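Beta sliding clamp (Caulobacter crescentus, PDB 5WCE) probably tethers DNA polymerases and other proteins to DNA and makes them processive, acting as a ring-shaped head-to-tail homodimer that encircles the duplex. Local coordinates at residues Met8-Glu13 with Asp47-Ser52; Glu225-Gln230 with Val236-Gly241; Asp274-Ala279 with Ile303-Arg308. All coordinates share one frame; numbering follows the deposited sequence.

Contact 1: residues Met8-Glu13 with Asp47-Ser52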
ATOM      1  N   MET A   8      39.909  -6.848  -3.982  1.00 34.97           N
ATOM      2  CA  MET A   8      38.795  -7.838  -3.717  1.00 33.22           C
ATOM      3  C   MET A   8      38.315  -8.404  -5.028  1.00 31.34           C
ATOM      4  O   MET A   8      38.083  -7.652  -5.976  1.00 31.45           O
ATOM      5  CB  MET A   8      37.609  -7.233  -2.933  1.00 32.96           C
ATOM      6  CG  MET A   8      36.630  -8.275  -2.367  1.00 34.42           C
ATOM      7  SD  MET A   8      35.057  -7.595  -1.782  1.00 36.24           S
ATOM      8  CE  MET A   8      34.272  -7.357  -3.290  1.00 34.72           C
ATOM      9  N   LYS A   9      38.172  -9.730  -5.076  1.00 30.08           N
ATOM     10  CA  LYS A   9      37.669 -10.439  -6.248  1.00 29.85           C
ATOM     11  C   LYS A   9      37.028 -11.761  -5.881  1.00 27.91           C
ATOM     12  O   LYS A   9      37.692 -12.655  -5.304  1.00 26.82           O
ATOM     13  CB  LYS A   9      38.798 -10.703  -7.266  1.00 31.73           C
ATOM     14  CG  LYS A   9      38.405 -11.536  -8.482  1.00 33.62           C
ATOM     15  CD  LYS A   9      39.398 -11.330  -9.627  1.00 36.63           C
ATOM     16  CE  LYS A   9      39.814 -12.605 -10.354  1.00 39.28           C
ATOM     17  NZ  LYS A   9      38.756 -13.181 -11.198  1.00 40.72           N
ATOM     18  N   LEU A  10      35.772 -11.930  -6.292  1.00 25.23           N
ATOM     19  CA  LEU A  10      35.004 -13.116  -5.911  1.00 24.46           C
ATOM     20  C   LEU A  10      33.871 -13.403  -6.830  1.00 24.61           C
ATOM     21  O   LEU A  10      33.418 -12.516  -7.566  1.00 24.35           O
ATOM     22  CB  LEU A  10      34.474 -12.964  -4.469  1.00 23.44           C
ATOM     23  CG  LEU A  10      33.432 -11.847  -4.255  1.00 22.92           C
ATOM     24  CD1 LEU A  10      32.015 -12.355  -4.473  1.00 22.75           C
ATOM     25  CD2 LEU A  10      33.530 -11.191  -2.897  1.00 23.02           C
ATOM     26  N   THR A  11      33.368 -14.624  -6.741  1.00 24.67           N
ATOM     27  CA  THR A  11      32.162 -15.022  -7.399  1.00 25.61           C
ATOM     28  C   THR A  11      31.217 -15.578  -6.335  1.00 25.86           C
ATOM     29  O   THR A  11      31.664 -16.267  -5.428  1.00 25.28           O
ATOM     30  CB  THR A  11      32.460 -16.035  -8.509  1.00 27.44           C
ATOM     31  OG1 THR A  11      33.312 -15.378  -9.482  1.00 27.87           O
ATOM     32  CG2 THR A  11      31.178 -16.483  -9.227  1.00 28.71           C
ATOM     33  N   ILE A  12      29.928 -15.266  -6.475  1.00 25.30           N
ATOM     34  CA  ILE A  12      28.896 -15.682  -5.540  1.00 24.94           C
ATOM     35  C   ILE A  12      27.596 -15.941  -6.277  1.00 26.26           C
ATOM     36  O   ILE A  12      27.261 -15.237  -7.256  1.00 24.85           O
ATOM     37  CB  ILE A  12      28.724 -14.629  -4.400  1.00 23.62           C
ATOM     38  CG1 ILE A  12      27.693 -15.083  -3.386  1.00 22.88           C
ATOM     39  CG2 ILE A  12      28.355 -13.250  -4.940  1.00 22.97           C
ATOM     40  CD1 ILE A  12      27.665 -14.227  -2.156  1.00 22.43           C
ATOM     41  N   GLU A  13      26.856 -16.956  -5.821  1.00 27.54           N
ATOM     42  CA  GLU A  13      25.561 -17.253  -6.425  1.00 29.40           C
ATOM     43  C   GLU A  13      24.573 -16.138  -6.131  1.00 27.01           C
ATOM     44  O   GLU A  13      24.511 -15.628  -5.019  1.00 25.65           O
ATOM     45  CB  GLU A  13      25.017 -18.617  -5.964  1.00 32.10           C
ATOM     46  CG  GLU A  13      25.882 -19.743  -6.538  1.00 35.50           C
ATOM     47  CD  GLU A  13      25.427 -21.148  -6.129  1.00 38.74           C
ATOM     48  OE1 GLU A  13      24.608 -21.328  -5.181  1.00 41.06           O
ATOM     49  OE2 GLU A  13      25.933 -22.089  -6.776  1.00 43.10           O
ATOM     50  N   ASP A  47      36.185 -18.473   2.506  1.00 29.46           N
ATOM     51  CA  ASP A  47      35.086 -18.971   1.698  1.00 29.58           C
ATOM     52  C   ASP A  47      33.803 -18.177   1.941  1.00 27.56           C
ATOM     53  O   ASP A  47      32.729 -18.615   1.565  1.00 26.00           O
ATOM     54  CB  ASP A  47      34.828 -20.417   2.062  1.00 31.27           C
ATOM     55  CG  ASP A  47      36.032 -21.307   1.711  1.00 33.94           C
ATOM     56  OD1 ASP A  47      36.511 -21.272   0.573  1.00 35.04           O
ATOM     57  OD2 ASP A  47      36.551 -21.989   2.597  1.00 38.22           O
ATOM     58  N   ARG A  48      33.946 -17.034   2.596  1.00 27.62           N
ATOM     59  CA  ARG A  48      32.791 -16.197   2.982  1.00 28.06           C
ATOM     60  C   ARG A  48      32.911 -14.717   2.557  1.00 26.29           C
ATOM     61  O   ARG A  48      33.957 -14.078   2.707  1.00 25.42           O
ATOM     62  CB  ARG A  48      32.594 -16.286   4.487  1.00 29.96           C
ATOM     63  CG  ARG A  48      32.001 -17.579   4.918  1.00 33.08           C
ATOM     64  CD  ARG A  48      30.516 -17.692   4.641  0.60 33.73           C
ATOM     65  NE  ARG A  48      29.776 -18.354   5.730  0.60 34.82           N
ATOM     66  CZ  ARG A  48      28.502 -18.753   5.632  0.60 35.88           C
ATOM     67  NH1 ARG A  48      27.809 -18.548   4.535  0.60 35.83           N
ATOM     68  NH2 ARG A  48      27.885 -19.323   6.664  0.60 37.73           N
ATOM     69  N   LEU A  49      31.776 -14.193   2.085  1.00 24.64           N
ATOM     70  CA  LEU A  49      31.561 -12.778   1.953  1.00 23.51           C
ATOM     71  C   LEU A  49      30.690 -12.347   3.144  1.00 22.96           C
ATOM     72  O   LEU A  49      29.582 -12.877   3.317  1.00 21.70           O
ATOM     73  CB  LEU A  49      30.837 -12.479   0.640  1.00 23.30           C
ATOM     74  CG  LEU A  49      30.577 -11.010   0.286  1.00 22.26           C
ATOM     75  CD1 LEU A  49      31.829 -10.180   0.410  1.00 22.26           C
ATOM     76  CD2 LEU A  49      29.992 -10.906  -1.101  1.00 22.67           C
ATOM     77  N   SER A  50      31.215 -11.436   3.956  1.00 23.08           N
ATOM     78  CA  SER A  50      30.492 -10.834   5.073  1.00 23.10           C
ATOM     79  C   SER A  50      29.904  -9.506   4.650  1.00 21.77           C
ATOM     80  O   SER A  50      30.437  -8.817   3.762  1.00 20.37           O
ATOM     81  CB  SER A  50      31.383 -10.644   6.291  1.00 24.21           C
ATOM     82  OG  SER A  50      31.852 -11.913   6.730  1.00 26.61           O
ATOM     83  N   PHE A  51      28.766  -9.176   5.277  1.00 21.58           N
ATOM     84  CA  PHE A  51      27.928  -8.035   4.874  1.00 21.07           C
ATOM     85  C   PHE A  51      27.591  -7.344   6.159  1.00 22.05           C
ATOM     86  O   PHE A  51      27.246  -8.063   7.138  1.00 23.70           O
ATOM     87  CB  PHE A  51      26.645  -8.498   4.247  1.00 21.31           C
ATOM     88  CG  PHE A  51      26.798  -9.254   2.954  1.00 21.02           C
ATOM     89  CD1 PHE A  51      27.070 -10.630   2.965  1.00 22.15           C
ATOM     90  CD2 PHE A  51      26.557  -8.641   1.773  1.00 20.92           C
ATOM     91  CE1 PHE A  51      27.141 -11.356   1.770  1.00 22.48           C
ATOM     92  CE2 PHE A  51      26.620  -9.348   0.574  1.00 21.63           C
ATOM     93  CZ  PHE A  51      26.931 -10.700   0.580  1.00 22.19           C
ATOM     94  N   SER A  52      27.766  -6.033   6.231  1.00 21.58           N
ATOM     95  CA  SER A  52      27.386  -5.253   7.418  1.00 21.05           C
ATOM     96  C   SER A  52      26.688  -3.961   6.979  1.00 20.41           C
ATOM     97  O   SER A  52      27.087  -3.313   5.993  1.00 19.73           O
ATOM     98  CB  SER A  52      28.650  -5.013   8.257  1.00 23.48           C
ATOM     99  OG  SER A  52      28.370  -4.104   9.266  1.00 30.64           O
TER

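Contact 2: residues Glu225-Gln230 with Val236-Gly241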
ATOM      1  N   GLU A 225      15.248 -22.864  15.082  1.00 41.04           N
ATOM      2  CA  GLU A 225      14.441 -23.193  16.281  1.00 43.58           C
ATOM      3  C   GLU A 225      14.652 -22.211  17.435  1.00 40.89           C
ATOM      4  O   GLU A 225      13.735 -21.962  18.244  1.00 37.10           O
ATOM      5  CB  GLU A 225      14.766 -24.616  16.803  1.00 47.64           C
ATOM      6  CG  GLU A 225      14.285 -25.783  15.926  1.00 51.97           C
ATOM      7  CD  GLU A 225      12.762 -25.933  15.901  1.00 54.48           C
ATOM      8  OE1 GLU A 225      12.193 -26.692  16.735  1.00 58.84           O
ATOM      9  OE2 GLU A 225      12.128 -25.277  15.045  1.00 55.81           O
ATOM     10  N   THR A 226      15.889 -21.706  17.546  1.00 37.64           N
ATOM     11  CA  THR A 226      16.234 -20.762  18.583  1.00 35.26           C
ATOM     12  C   THR A 226      16.959 -19.559  18.004  1.00 33.05           C
ATOM     13  O   THR A 226      17.479 -19.584  16.890  1.00 31.57           O
ATOM     14  CB  THR A 226      17.072 -21.384  19.719  1.00 37.30           C
ATOM     15  OG1 THR A 226      18.312 -21.821  19.220  1.00 36.09           O
ATOM     16  CG2 THR A 226      16.382 -22.579  20.354  1.00 38.97           C
ATOM     17  N   VAL A 227      16.888 -18.470  18.763  1.00 30.40           N
ATOM     18  CA  VAL A 227      17.635 -17.226  18.521  1.00 29.68           C
ATOM     19  C   VAL A 227      18.521 -17.070  19.765  1.00 29.60           C
ATOM     20  O   VAL A 227      18.044 -17.242  20.920  1.00 29.02           O
ATOM     21  CB  VAL A 227      16.691 -16.027  18.383  1.00 28.83           C
ATOM     22  CG1 VAL A 227      17.427 -14.686  18.373  1.00 28.55           C
ATOM     23  CG2 VAL A 227      15.843 -16.197  17.148  1.00 29.22           C
ATOM     24  N   ASP A 228      19.805 -16.787  19.532  1.00 28.65           N
ATOM     25  CA  ASP A 228      20.702 -16.437  20.602  1.00 28.86           C
ATOM     26  C   ASP A 228      20.598 -14.932  21.010  1.00 28.41           C
ATOM     27  O   ASP A 228      20.643 -14.026  20.152  1.00 26.70           O
ATOM     28  CB  ASP A 228      22.141 -16.849  20.241  1.00 30.25           C
ATOM     29  CG  ASP A 228      22.394 -18.342  20.451  1.00 31.81           C
ATOM     30  OD1 ASP A 228      21.492 -19.075  20.907  1.00 34.08           O
ATOM     31  OD2 ASP A 228      23.503 -18.799  20.239  1.00 32.26           O
ATOM     32  N   LEU A 229      20.458 -14.683  22.321  1.00 27.49           N
ATOM     33  CA  LEU A 229      20.337 -13.358  22.853  1.00 27.15           C
ATOM     34  C   LEU A 229      21.533 -13.086  23.763  1.00 28.57           C
ATOM     35  O   LEU A 229      21.962 -13.942  24.590  1.00 29.90           O
ATOM     36  CB  LEU A 229      19.016 -13.212  23.619  1.00 27.88           C
ATOM     37  CG  LEU A 229      18.730 -11.899  24.327  1.00 28.26           C
ATOM     38  CD1 LEU A 229      18.526 -10.764  23.340  1.00 27.22           C
ATOM     39  CD2 LEU A 229      17.456 -12.058  25.139  1.00 29.33           C
ATOM     40  N   GLN A 230      22.096 -11.890  23.617  1.00 27.10           N
ATOM     41  CA  GLN A 230      23.096 -11.396  24.525  1.00 27.93           C
ATOM     42  C   GLN A 230      22.692 -10.024  24.984  1.00 27.83           C
ATOM     43  O   GLN A 230      22.102  -9.239  24.225  1.00 24.70           O
ATOM     44  CB  GLN A 230      24.489 -11.374  23.896  1.00 27.86           C
ATOM     45  CG  GLN A 230      25.001 -12.732  23.495  1.00 28.52           C
ATOM     46  CD  GLN A 230      26.222 -12.633  22.600  1.00 29.18           C
ATOM     47  OE1 GLN A 230      26.108 -12.389  21.399  1.00 28.61           O
ATOM     48  NE2 GLN A 230      27.378 -12.821  23.182  1.00 29.78           N
ATOM     49  N   VAL A 236      22.385  -4.943  23.171  1.00 25.68           N
ATOM     50  CA  VAL A 236      21.685  -6.186  22.990  1.00 25.74           C
ATOM     51  C   VAL A 236      22.132  -6.764  21.641  1.00 25.06           C
ATOM     52  O   VAL A 236      22.422  -6.011  20.701  1.00 23.43           O
ATOM     53  CB  VAL A 236      20.158  -5.989  23.138  1.00 25.93           C
ATOM     54  CG1 VAL A 236      19.578  -5.092  22.097  1.00 24.94           C
ATOM     55  CG2 VAL A 236      19.429  -7.295  23.040  1.00 27.70           C
ATOM     56  N   ARG A 237      22.263  -8.080  21.576  1.00 25.35           N
ATOM     57  CA  ARG A 237      22.632  -8.781  20.341  1.00 25.26           C
ATOM     58  C   ARG A 237      21.739  -9.997  20.139  1.00 25.37           C
ATOM     59  O   ARG A 237      21.556 -10.825  21.043  1.00 24.80           O
ATOM     60  CB  ARG A 237      24.092  -9.170  20.352  1.00 26.83           C
ATOM     61  CG  ARG A 237      24.634  -9.755  19.042  1.00 27.44           C
ATOM     62  CD  ARG A 237      26.139  -9.790  19.089  1.00 29.90           C
ATOM     63  NE  ARG A 237      26.685 -10.300  17.853  1.00 31.21           N
ATOM     64  CZ  ARG A 237      26.776 -11.575  17.513  1.00 34.69           C
ATOM     65  NH1 ARG A 237      26.416 -12.540  18.368  1.00 37.87           N
ATOM     66  NH2 ARG A 237      27.338 -11.893  16.336  1.00 35.72           N
ATOM     67  N   PHE A 238      21.177 -10.096  18.944  1.00 24.55           N
ATOM     68  CA  PHE A 238      20.382 -11.231  18.533  1.00 25.44           C
ATOM     69  C   PHE A 238      21.200 -11.922  17.447  1.00 27.57           C
ATOM     70  O   PHE A 238      21.585 -11.281  16.453  1.00 26.90           O
ATOM     71  CB  PHE A 238      19.082 -10.803  17.931  1.00 24.46           C
ATOM     72  CG  PHE A 238      18.211  -9.983  18.817  1.00 25.11           C
ATOM     73  CD1 PHE A 238      17.199 -10.596  19.562  1.00 25.71           C
ATOM     74  CD2 PHE A 238      18.294  -8.576  18.813  1.00 24.85           C
ATOM     75  CE1 PHE A 238      16.366  -9.848  20.361  1.00 25.69           C
ATOM     76  CE2 PHE A 238      17.449  -7.835  19.613  1.00 24.98           C
ATOM     77  CZ  PHE A 238      16.480  -8.478  20.380  1.00 25.49           C
ATOM     78  N   GLU A 239      21.433 -13.208  17.610  1.00 29.93           N
ATOM     79  CA  GLU A 239      22.036 -14.030  16.549  1.00 33.73           C
ATOM     80  C   GLU A 239      21.025 -15.043  15.958  1.00 34.85           C
ATOM     81  O   GLU A 239      20.406 -15.841  16.714  1.00 36.26           O
ATOM     82  CB  GLU A 239      23.189 -14.791  17.151  1.00 36.58           C
ATOM     83  CG  GLU A 239      24.516 -14.653  16.472  1.00 41.79           C
ATOM     84  CD  GLU A 239      25.531 -15.499  17.174  1.00 45.34           C
ATOM     85  OE1 GLU A 239      25.396 -16.754  17.176  1.00 50.93           O
ATOM     86  OE2 GLU A 239      26.422 -14.917  17.810  1.00 49.45           O
ATOM     87  N   PHE A 240      20.922 -15.040  14.614  1.00 33.77           N
ATOM     88  CA  PHE A 240      19.973 -15.869  13.844  1.00 32.97           C
ATOM     89  C   PHE A 240      20.800 -16.665  12.831  1.00 35.84           C
ATOM     90  O   PHE A 240      20.816 -16.302  11.609  1.00 42.74           O
ATOM     91  CB  PHE A 240      19.032 -14.991  13.029  1.00 30.20           C
ATOM     92  CG  PHE A 240      18.484 -13.770  13.745  1.00 29.52           C
ATOM     93  CD1 PHE A 240      17.223 -13.844  14.387  1.00 28.98           C
ATOM     94  CD2 PHE A 240      19.130 -12.547  13.693  1.00 26.61           C
ATOM     95  CE1 PHE A 240      16.677 -12.741  14.982  1.00 27.73           C
ATOM     96  CE2 PHE A 240      18.599 -11.440  14.314  1.00 27.17           C
ATOM     97  CZ  PHE A 240      17.371 -11.541  14.977  1.00 27.82           C
ATOM     98  N   GLY A 241      21.568 -17.631  13.296  1.00 33.63           N
ATOM     99  CA  GLY A 241      22.517 -18.357  12.437  1.00 34.61           C
ATOM    100  C   GLY A 241      23.600 -17.471  11.827  1.00 33.07           C
ATOM    101  O   GLY A 241      24.397 -16.900  12.537  1.00 33.09           O
TER
HETATM  102  O   HOH W   1      20.843 -18.980  16.202  1.00 50.56           O
HETATM  103  O   HOH W   2      23.465 -13.341  20.460  1.00 35.72           O

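Contact 3: residues Asp274-Ala279 with Ile303-Arg308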
ATOM      1  N   ASP A 274     -14.826 -11.371  19.875  1.00 28.35           N
ATOM      2  CA  ASP A 274     -15.067 -11.089  18.451  1.00 30.08           C
ATOM      3  C   ASP A 274     -16.321 -10.224  18.269  1.00 27.90           C
ATOM      4  O   ASP A 274     -16.265  -9.242  17.557  1.00 27.05           O
ATOM      5  CB  ASP A 274     -15.197 -12.365  17.632  1.00 33.70           C
ATOM      6  CG  ASP A 274     -15.287 -12.063  16.113  1.00 36.95           C
ATOM      7  OD1 ASP A 274     -14.397 -11.379  15.565  1.00 40.90           O
ATOM      8  OD2 ASP A 274     -16.272 -12.454  15.501  1.00 40.59           O
ATOM      9  N   LEU A 275     -17.421 -10.562  18.920  1.00 27.80           N
ATOM     10  CA  LEU A 275     -18.645  -9.779  18.768  1.00 28.47           C
ATOM     11  C   LEU A 275     -18.408  -8.345  19.283  1.00 26.16           C
ATOM     12  O   LEU A 275     -18.778  -7.366  18.647  1.00 25.20           O
ATOM     13  CB  LEU A 275     -19.827 -10.423  19.453  1.00 30.88           C
ATOM     14  CG  LEU A 275     -21.073  -9.520  19.519  1.00 34.72           C
ATOM     15  CD1 LEU A 275     -21.551  -9.090  18.111  1.00 36.21           C
ATOM     16  CD2 LEU A 275     -22.164 -10.172  20.338  1.00 36.74           C
ATOM     17  N   PHE A 276     -17.719  -8.224  20.407  1.00 24.24           N
ATOM     18  CA  PHE A 276     -17.492  -6.908  21.003  1.00 23.18           C
ATOM     19  C   PHE A 276     -16.610  -6.046  20.111  1.00 23.03           C
ATOM     20  O   PHE A 276     -16.922  -4.901  19.870  1.00 21.26           O
ATOM     21  CB  PHE A 276     -16.893  -7.052  22.425  1.00 22.82           C
ATOM     22  CG  PHE A 276     -16.615  -5.747  23.101  1.00 21.60           C
ATOM     23  CD1 PHE A 276     -17.642  -5.004  23.635  1.00 22.25           C
ATOM     24  CD2 PHE A 276     -15.316  -5.307  23.269  1.00 21.42           C
ATOM     25  CE1 PHE A 276     -17.376  -3.812  24.301  1.00 20.94           C
ATOM     26  CE2 PHE A 276     -15.046  -4.152  23.974  1.00 20.62           C
ATOM     27  CZ  PHE A 276     -16.095  -3.380  24.453  1.00 21.09           C
ATOM     28  N   ALA A 277     -15.513  -6.616  19.622  1.00 22.74           N
ATOM     29  CA  ALA A 277     -14.623  -5.922  18.740  1.00 23.13           C
ATOM     30  C   ALA A 277     -15.364  -5.426  17.465  1.00 24.22           C
ATOM     31  O   ALA A 277     -15.173  -4.295  17.034  1.00 22.99           O
ATOM     32  CB  ALA A 277     -13.450  -6.818  18.360  1.00 22.55           C
ATOM     33  N   LYS A 278     -16.228  -6.274  16.903  1.00 25.63           N
ATOM     34  CA  LYS A 278     -16.999  -5.881  15.720  1.00 26.39           C
ATOM     35  C   LYS A 278     -17.913  -4.733  16.012  1.00 24.69           C
ATOM     36  O   LYS A 278     -18.041  -3.828  15.179  1.00 24.08           O
ATOM     37  CB  LYS A 278     -17.766  -7.063  15.109  1.00 28.80           C
ATOM     38  CG  LYS A 278     -16.825  -7.931  14.301  1.00 31.67           C
ATOM     39  CD  LYS A 278     -17.497  -9.223  13.905  1.00 35.57           C
ATOM     40  CE  LYS A 278     -16.532 -10.068  13.094  1.00 38.00           C
ATOM     41  NZ  LYS A 278     -17.162 -11.409  13.032  1.00 40.42           N
ATOM     42  N   ALA A 279     -18.503  -4.741  17.206  1.00 23.59           N
ATOM     43  CA  ALA A 279     -19.379  -3.659  17.633  1.00 22.73           C
ATOM     44  C   ALA A 279     -18.607  -2.380  17.846  1.00 21.84           C
ATOM     45  O   ALA A 279     -19.042  -1.352  17.368  1.00 22.10           O
ATOM     46  CB  ALA A 279     -20.170  -4.026  18.871  1.00 22.65           C
ATOM     47  N   ILE A 303     -23.230  -3.924  27.790  1.00 19.87           N
ATOM     48  CA  ILE A 303     -22.489  -2.699  27.530  1.00 18.62           C
ATOM     49  C   ILE A 303     -23.178  -2.006  26.391  1.00 18.52           C
ATOM     50  O   ILE A 303     -23.385  -2.621  25.325  1.00 19.11           O
ATOM     51  CB  ILE A 303     -21.027  -2.961  27.167  1.00 17.80           C
ATOM     52  CG1 ILE A 303     -20.322  -3.646  28.308  1.00 18.29           C
ATOM     53  CG2 ILE A 303     -20.327  -1.629  26.829  1.00 18.05           C
ATOM     54  CD1 ILE A 303     -18.882  -3.951  28.050  1.00 18.69           C
ATOM     55  N   THR A 304     -23.532  -0.744  26.592  1.00 17.78           N
ATOM     56  CA  THR A 304     -24.026   0.088  25.487  1.00 18.95           C
ATOM     57  C   THR A 304     -22.841   0.953  25.023  1.00 18.59           C
ATOM     58  O   THR A 304     -22.280   1.701  25.823  1.00 17.79           O
ATOM     59  CB  THR A 304     -25.228   0.920  25.965  1.00 19.32           C
ATOM     60  OG1 THR A 304     -26.259   0.001  26.294  1.00 19.56           O
ATOM     61  CG2 THR A 304     -25.769   1.834  24.871  1.00 20.71           C
ATOM     62  N   LEU A 305     -22.455   0.810  23.776  1.00 19.45           N
ATOM     63  CA  LEU A 305     -21.368   1.560  23.194  1.00 20.92           C
ATOM     64  C   LEU A 305     -21.887   2.789  22.493  1.00 23.15           C
ATOM     65  O   LEU A 305     -22.809   2.679  21.672  1.00 23.10           O
ATOM     66  CB  LEU A 305     -20.594   0.690  22.175  1.00 22.01           C
ATOM     67  CG  LEU A 305     -19.932  -0.569  22.724  1.00 22.78           C
ATOM     68  CD1 LEU A 305     -19.547  -1.469  21.525  1.00 23.76           C
ATOM     69  CD2 LEU A 305     -18.744  -0.176  23.604  1.00 22.71           C
ATOM     70  N   THR A 306     -21.277   3.952  22.756  1.00 23.61           N
ATOM     71  CA  THR A 306     -21.590   5.184  22.002  1.00 25.07           C
ATOM     72  C   THR A 306     -20.324   5.866  21.456  1.00 26.12           C
ATOM     73  O   THR A 306     -19.353   6.026  22.186  1.00 24.50           O
ATOM     74  CB  THR A 306     -22.385   6.161  22.862  1.00 25.90           C
ATOM     75  OG1 THR A 306     -23.555   5.526  23.325  1.00 25.77           O
ATOM     76  CG2 THR A 306     -22.766   7.390  22.086  1.00 28.09           C
ATOM     77  N   VAL A 307     -20.340   6.254  20.173  1.00 26.97           N
ATOM     78  CA  VAL A 307     -19.314   7.103  19.550  1.00 28.08           C
ATOM     79  C   VAL A 307     -20.031   8.294  18.923  1.00 30.57           C
ATOM     80  O   VAL A 307     -21.177   8.164  18.454  1.00 30.48           O
ATOM     81  CB  VAL A 307     -18.490   6.363  18.477  1.00 28.26           C
ATOM     82  CG1 VAL A 307     -17.448   7.257  17.737  1.00 29.10           C
ATOM     83  CG2 VAL A 307     -17.718   5.232  19.078  1.00 27.50           C
ATOM     84  N   ARG A 308     -19.408   9.471  19.017  1.00 33.04           N
ATOM     85  CA  ARG A 308     -19.849  10.695  18.379  1.00 36.68           C
ATOM     86  C   ARG A 308     -18.661  11.275  17.613  1.00 38.55           C
ATOM     87  O   ARG A 308     -17.519  11.106  18.011  1.00 37.85           O
ATOM     88  CB  ARG A 308     -20.377  11.713  19.374  1.00 39.63           C
ATOM     89  CG  ARG A 308     -21.588  11.194  20.163  1.00 40.69           C
ATOM     90  CD  ARG A 308     -22.324  12.273  20.953  1.00 43.48           C
ATOM     91  NE  ARG A 308     -23.639  12.641  20.400  0.50 44.31           N
ATOM     92  CZ  ARG A 308     -23.855  13.435  19.341  0.50 45.50           C
ATOM     93  NH1 ARG A 308     -22.869  13.977  18.632  0.50 46.81           N
ATOM     94  NH2 ARG A 308     -25.095  13.684  18.973  0.50 45.58           N
TER

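Contact 1: residues Met8-Glu13 with Asp47-Ser52
Leu10 and Leu49 meet at about a right angle, methyl against methyl, where two sheets face each other inside the N-terminal clamp domain. Strand 9-13 belongs to a five-stranded antiparallel sheet and strand 48-54 to an eight-stranded one shared with the central domain, so the contact bridges the domain interior. The isopropyl end of Leu49 fits between two side chains of the facing strand. Its CD1 lies 3.9 Å from Leu10 CD2, and its CD2 lies 4.0 Å from that same Leu10 methyl. Leu49 CD2 also reaches Ile12 CD1, at 4.2 Å, and here again the side chains cross nearly perpendicularly. The torsions explain this reach. Leu49 carries CG opposite its backbone N (chi1 -177°), which extends the branch toward the facing strand, whereas Leu10 holds CG between its N and carbonyl carbon (chi1 66°), which presents CD2 to both Leu49 methyls. Around this trio, Leu96 of strand 93-97 and Ala44 of strand 39-45 each touch both leucines, while Ile12 rests on Leu17 of helix 14-25. The CA atoms of Ile12 and Leu49 remain 8.5 Å apart, too far for backbone pairing, and only branched aliphatic groups touch. With all three residues buried, such a joint depends on shape and on the exclusion of water, and it carries no directional polar bond between the two strands.

Contact 2: residues Glu225-Gln230 with Val236-Gly241
The beta hairpin of strands 226-231 and 235-240 supplies this contact, segments 226-230 and 236-240 running antiparallel at 158°. Asp228 and Glu239 form a hydrogen-bonded pair, with Glu239 N as donor to Asp228 O at 2.8 Å and Asp228 N to Glu239 O. Gln230 and Arg237 repeat the pattern, while Leu229 and Phe238 face each other as a non-hydrogen-bonded pair. The hairpin lies in an eight-stranded sheet continued by strand 243-248 and, beyond it, by strand 58-65 of the N-terminal domain. On the Leu229 face, Leu229 CD1 sits over the Phe238 ring, 4.2 Å from its centroid, in a CH-pi contact; helix 210-220 packs on that ring through Thr212 and Ala216. The other face is polar. Arg237, extended from CG to NE, brings NH1 to Gln230 OE1 at 3.1 Å, the amide and guanidinium planes standing 83° apart. Gln230 NE2 turns instead to the carbonyl of Ser133. Arg237 NH1 is also salt-bridged to Glu239 OE2, although the modelled length is doubtfully short, and Arg135 is a second cationic partner of that carboxylate. A leucine in place of Arg237 would probably leave Gln230 OE1 without this donor and Glu239 dependent on Arg135 for its countercharge.

Contact 3: residues Asp274-Ala279 with Ile303-Arg308
Phe276 and Ala279, one helical turn apart on helix 273-284, pack against Ile303 and Leu305 of strand 302-308 in the C-terminal domain. This is the helix-on-sheet layering of the DNA clamp fold, in which, as in related clamps, helices line the central channel and sheets form the outer wall. The helical segment runs 25° from the strand direction, and the two axes approach no nearer than 10.7 Å, a gap spanned by side chains.

Apolar contacts do all the joining. Phe276 has CG opposite its backbone N (chi1 179°), which carries the ring out from the helix toward the strand until its CE1 corner rests among aliphatic methyls: Leu305 CD2 at 3.9 Å and Ile303 CD1 at 4.0 Å. Both methyls approach the ring obliquely, and the Ile303 side chain crosses that of Phe276 at about a right angle. Leu305 divides its two methyls between the helix residues, since CD2 meets the ring and CD1 meets Ala279 CB at 3.7 Å. The small alanine thus lets the leucine come close to the helix backbone, its CD1 being 3.9 Å from Ala279 C. Leu337 and Cys341 of helix 334-343 also touch Phe276, and Val294 and Leu296 of the neighbouring strand touch Leu305. The strand's far end lies near the second subunit, whose Arg104 comes close to Arg308, like charge to like.

Polar interactions lie beside this core rather than across it: the strand pairs through its backbone with strands 293-299 and 314-320, and Leu275 N is hydrogen-bonded to Asp272 OD1. On the exposed side of the helix Lys278 reaches back one turn in a salt bridge, its NZ 2.8 Å from Asp274 OD2 and on the syn lone pair of that oxygen.

How the contacts relate
From the N terminus, the three contacts follow one another in series, each closed before the next opens, with none nested or crossed. Contact 1 closes a loop of 33 residues that includes helix 14-25 and strand 39-45, joining the five-stranded sheet to the eight-stranded one. Contact 2 closes only a tight hairpin turn in the central domain, yet its strands share an eight-stranded sheet with strand 48-54 of contact 1; the two centres lie about 23 Å apart. Contact 3 closes a loop of 23 residues through strand 293-299 and ties helix to sheet in the C-terminal domain, with its centre about 57 Å from that of contact 1, across the chain's centre.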